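Long-range contact in fimbriae-associated protein Fap1 (Streptococcus parasanguinis, PDB 3RGU), which is a fimbriae-associated protein of an oral streptococcus that probably mediates adhesion and contributes to biofilm formation: residues 34-45 with 95-106. Numbering follows the deposited sequence.
Sequences MISEAEVLNDMA and LGNNTQALGNEL
The carbonyl oxygen of L95 accepts two bonds from T99, one from the backbone N in the helical pattern and one from the hydroxyl, with OG1 2.9 Å from L95 O. The two donors arrive from opposite faces of the carbonyl plane, and OG1 lies tilted 33° from it. Threonine suits this place because one CB carries both a hydroxyl and a methyl: at chi1 -66° the hydroxyl turns back along its helix to L95 O, while CG2, anti to the backbone N, is directed to L41 CD1. The hydroxyl is thus satisfied within its own helix although it faces A38, whose CB is 3.5 Å from T99 OG1. With so small a residue opposite, the backbones draw together, and the CA atoms of A38 and T99 are 5.6 Å apart.

One turn further on, L41 is a knob in a hole formed by T99, L102, G103 and L106. Its CD1 meets T99 CG2 at 3.7 Å and reaches over the backbone at G103, where glycine offers no side chain to obstruct it; CB lies against L102 CD2, and CD2 reaches L106 CD1. At the N-terminal end of the two segments, M34 folds back beyond CG and runs alongside L95, the two side chains pointing opposite ways, its CG 3.8 Å from L95 CD2, and lays its sulfur on G96, SD to CA 3.7 Å. The small methyl of A45 packs on L102 CD1, and its CA lies near L106 CD2.

Helices 32-50 and 85-109 run in the same general direction, the axes of the two segments 9.9 Å apart at 31°. Helix 54-79 completes the three-helix bundle, touching I35 and N42, whose ND2 makes a weak hydrogen bond to Q68. No hydrogen bond joins the two segments, so their association rests on apolar side chains and complementary shape, while the buried threonine hydroxyl is accommodated by its own helix.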
loop_
_atom_site.group_PDB
_atom_site.type_symbol
_atom_site.label_atom_id
_atom_site.label_comp_id
_atom_site.label_asym_id
_atom_site.label_seq_id
_atom_site.Cartn_x
_atom_site.Cartn_y
_atom_site.Cartn_z
ATOM N N MET A 34 4.765 7.830 -1.150
ATOM C CA MET A 34 4.014 6.734 -0.557
ATOM C C MET A 34 3.613 5.776 -1.660
ATOM O O MET A 34 3.676 4.551 -1.505
ATOM C CB MET A 34 2.771 7.277 0.149
ATOM C CG MET A 34 2.067 6.291 1.059
ATOM S SD MET A 34 3.135 5.573 2.333
ATOM C CE MET A 34 3.839 7.024 3.139
ATOM N N ILE A 35 3.197 6.345 -2.783
ATOM C CA ILE A 35 2.867 5.563 -3.961
ATOM C C ILE A 35 3.999 4.638 -4.404
ATOM O O ILE A 35 3.765 3.466 -4.658
ATOM C CB ILE A 35 2.407 6.453 -5.125
ATOM C CG1 ILE A 35 0.942 6.808 -4.924
ATOM C CG2 ILE A 35 2.566 5.729 -6.441
ATOM C CD1 ILE A 35 0.448 7.888 -5.829
ATOM N N SER A 36 5.221 5.136 -4.482
ATOM C CA SER A 36 6.288 4.278 -4.942
ATOM C C SER A 36 6.710 3.296 -3.840
ATOM O O SER A 36 7.204 2.209 -4.113
ATOM C CB SER A 36 7.450 5.105 -5.471
ATOM O OG SER A 36 8.124 5.746 -4.411
ATOM N N GLU A 37 6.469 3.651 -2.592
ATOM C CA GLU A 37 6.729 2.717 -1.508
ATOM C C GLU A 37 5.717 1.562 -1.499
ATOM O O GLU A 37 6.068 0.395 -1.264
ATOM C CB GLU A 37 6.689 3.465 -0.187
ATOM C CG GLU A 37 7.169 2.687 1.021
ATOM C CD GLU A 37 7.031 3.501 2.314
ATOM O OE1 GLU A 37 6.849 4.745 2.237
ATOM O OE2 GLU A 37 7.099 2.899 3.413
ATOM N N ALA A 38 4.461 1.895 -1.771
ATOM C CA ALA A 38 3.398 0.910 -1.771
ATOM C C ALA A 38 3.629 -0.106 -2.861
ATOM O O ALA A 38 3.463 -1.301 -2.629
ATOM C CB ALA A 38 2.079 1.570 -1.971
ATOM N N GLU A 39 4.017 0.386 -4.040
ATOM C CA GLU A 39 4.336 -0.447 -5.199
ATOM C C GLU A 39 5.391 -1.497 -4.856
ATOM O O GLU A 39 5.263 -2.689 -5.192
ATOM C CB GLU A 39 4.850 0.415 -6.348
ATOM C CG GLU A 39 3.788 1.202 -7.071
ATOM C CD GLU A 39 4.361 2.306 -7.965
ATOM O OE1 GLU A 39 5.584 2.594 -7.898
ATOM O OE2 GLU A 39 3.578 2.901 -8.743
ATOM N N VAL A 40 6.447 -1.050 -4.184
ATOM C CA VAL A 40 7.548 -1.944 -3.874
ATOM C C VAL A 40 7.144 -3.032 -2.883
ATOM O O VAL A 40 7.451 -4.201 -3.107
ATOM C CB VAL A 40 8.803 -1.178 -3.458
ATOM C CG1 VAL A 40 9.734 -2.064 -2.642
ATOM C CG2 VAL A 40 9.497 -0.660 -4.701
ATOM N N LEU A 41 6.421 -2.668 -1.831
ATOM C CA LEU A 41 5.959 -3.682 -0.900
ATOM C C LEU A 41 5.023 -4.647 -1.571
ATOM O O LEU A 41 5.077 -5.840 -1.320
ATOM C CB LEU A 41 5.257 -3.052 0.283
ATOM C CG LEU A 41 6.127 -2.424 1.365
ATOM C CD1 LEU A 41 5.266 -2.301 2.574
ATOM C CD2 LEU A 41 7.332 -3.269 1.697
ATOM N N ASN A 42 4.157 -4.122 -2.426
ATOM C CA ASN A 42 3.223 -4.953 -3.174
ATOM C C ASN A 42 3.927 -5.980 -4.066
ATOM O O ASN A 42 3.514 -7.141 -4.127
ATOM C CB ASN A 42 2.274 -4.084 -4.006
ATOM C CG ASN A 42 1.065 -3.601 -3.214
ATOM O OD1 ASN A 42 1.008 -3.744 -1.998
ATOM N ND2 ASN A 42 0.089 -3.037 -3.910
ATOM N N ASP A 43 4.984 -5.539 -4.756
ATOM C CA ASP A 43 5.859 -6.427 -5.510
ATOM C C ASP A 43 6.470 -7.490 -4.593
ATOM O O ASP A 43 6.354 -8.693 -4.855
ATOM C CB ASP A 43 6.949 -5.623 -6.210
ATOM C CG ASP A 43 6.415 -4.833 -7.394
ATOM O OD1 ASP A 43 5.349 -5.204 -7.923
ATOM O OD2 ASP A 43 7.052 -3.840 -7.812
ATOM N N MET A 44 7.087 -7.053 -3.500
ATOM C CA MET A 44 7.665 -7.993 -2.554
ATOM C C MET A 44 6.655 -9.007 -2.071
ATOM O O MET A 44 6.990 -10.160 -1.870
ATOM C CB MET A 44 8.278 -7.282 -1.348
ATOM C CG MET A 44 9.387 -6.328 -1.706
ATOM S SD MET A 44 10.550 -7.033 -2.888
ATOM C CE MET A 44 11.293 -8.319 -1.866
ATOM N N ALA A 45 5.421 -8.580 -1.875
ATOM C CA ALA A 45 4.459 -9.454 -1.258
ATOM C C ALA A 45 4.029 -10.505 -2.262
ATOM O O ALA A 45 3.846 -11.678 -1.917
ATOM C CB ALA A 45 3.278 -8.655 -0.771
ATOM N N LEU A 95 -3.555 5.134 2.356
ATOM C CA LEU A 95 -2.552 4.402 1.612
ATOM C C LEU A 95 -1.359 4.086 2.509
ATOM O O LEU A 95 -0.796 2.991 2.434
ATOM C CB LEU A 95 -2.101 5.149 0.351
ATOM C CG LEU A 95 -1.049 4.368 -0.464
ATOM C CD1 LEU A 95 -1.622 3.064 -1.044
ATOM C CD2 LEU A 95 -0.421 5.217 -1.568
ATOM N N GLY A 96 -0.995 5.038 3.362
ATOM C CA GLY A 96 0.114 4.859 4.288
ATOM C C GLY A 96 -0.173 3.742 5.267
ATOM O O GLY A 96 0.662 2.865 5.465
ATOM N N ASN A 97 -1.367 3.768 5.857
ATOM C CA ASN A 97 -1.774 2.780 6.852
ATOM C C ASN A 97 -1.802 1.382 6.286
ATOM O O ASN A 97 -1.358 0.436 6.933
ATOM C CB ASN A 97 -3.154 3.124 7.433
ATOM C CG ASN A 97 -3.122 4.330 8.375
ATOM O OD1 ASN A 97 -2.118 4.594 9.061
ATOM N ND2 ASN A 97 -4.233 5.064 8.413
ATOM N N ASN A 98 -2.330 1.258 5.073
ATOM C CA ASN A 98 -2.336 -0.015 4.371
ATOM C C ASN A 98 -0.936 -0.529 4.104
ATOM O O ASN A 98 -0.657 -1.690 4.385
ATOM C CB ASN A 98 -3.142 0.077 3.085
ATOM C CG ASN A 98 -4.627 -0.015 3.336
ATOM O OD1 ASN A 98 -5.063 -0.152 4.478
ATOM N ND2 ASN A 98 -5.418 0.064 2.273
ATOM N N THR A 99 -0.072 0.341 3.581
ATOM C CA THR A 99 1.337 0.034 3.327
ATOM C C THR A 99 2.012 -0.366 4.638
ATOM O O THR A 99 2.753 -1.345 4.688
ATOM C CB THR A 99 2.063 1.258 2.760
ATOM O OG1 THR A 99 1.540 1.562 1.466
ATOM C CG2 THR A 99 3.518 0.994 2.601
ATOM N N GLN A 100 1.758 0.383 5.701
ATOM C CA GLN A 100 2.367 0.058 6.971
ATOM C C GLN A 100 2.006 -1.366 7.377
ATOM O O GLN A 100 2.874 -2.171 7.687
ATOM C CB GLN A 100 1.997 1.085 8.030
ATOM C CG GLN A 100 2.723 0.889 9.336
ATOM C CD GLN A 100 4.219 1.079 9.186
ATOM O OE1 GLN A 100 4.680 2.155 8.795
ATOM N NE2 GLN A 100 4.992 0.028 9.489
ATOM N N ALA A 101 0.718 -1.681 7.303
ATOM C CA ALA A 101 0.230 -3.004 7.692
ATOM C C ALA A 101 0.794 -4.190 6.904
ATOM O O ALA A 101 1.103 -5.245 7.469
ATOM C CB ALA A 101 -1.285 -2.960 7.580
ATOM N N LEU A 102 0.921 -3.993 5.594
ATOM C CA LEU A 102 1.530 -4.952 4.705
ATOM C C LEU A 102 2.958 -5.209 5.133
ATOM O O LEU A 102 3.418 -6.349 5.101
ATOM C CB LEU A 102 1.520 -4.414 3.285
ATOM C CG LEU A 102 2.059 -5.318 2.179
ATOM C CD1 LEU A 102 1.286 -6.638 2.128
ATOM C CD2 LEU A 102 2.007 -4.586 0.839
ATOM N N GLY A 103 3.651 -4.148 5.541
ATOM C CA GLY A 103 5.004 -4.258 6.089
ATOM C C GLY A 103 5.053 -5.216 7.265
ATOM O O GLY A 103 5.836 -6.163 7.276
ATOM N N ASN A 104 4.188 -4.993 8.244
ATOM C CA ASN A 104 4.198 -5.831 9.434
ATOM C C ASN A 104 3.860 -7.263 9.105
ATOM O O ASN A 104 4.407 -8.180 9.707
ATOM C CB ASN A 104 3.257 -5.295 10.514
ATOM C CG ASN A 104 3.585 -3.868 10.920
ATOM O OD1 ASN A 104 2.683 -3.083 11.200
ATOM N ND2 ASN A 104 4.875 -3.524 10.950
ATOM N N GLU A 105 2.965 -7.446 8.141
ATOM C CA GLU A 105 2.591 -8.776 7.694
ATOM C C GLU A 105 3.815 -9.474 7.105
ATOM O O GLU A 105 4.094 -10.634 7.418
ATOM C CB GLU A 105 1.461 -8.696 6.674
ATOM C CG GLU A 105 0.951 -10.046 6.203
ATOM C CD GLU A 105 0.365 -10.891 7.324
ATOM O OE1 GLU A 105 -0.299 -10.335 8.227
ATOM O OE2 GLU A 105 0.565 -12.124 7.293
ATOM N N LEU A 106 4.556 -8.748 6.275
ATOM C CA LEU A 106 5.774 -9.271 5.675
ATOM C C LEU A 106 6.831 -9.661 6.711
ATOM O O LEU A 106 7.452 -10.721 6.602
ATOM C CB LEU A 106 6.347 -8.274 4.675
ATOM C CG LEU A 106 5.744 -8.336 3.279
ATOM C CD1 LEU A 106 6.251 -7.160 2.457
ATOM C CD2 LEU A 106 6.069 -9.663 2.600
#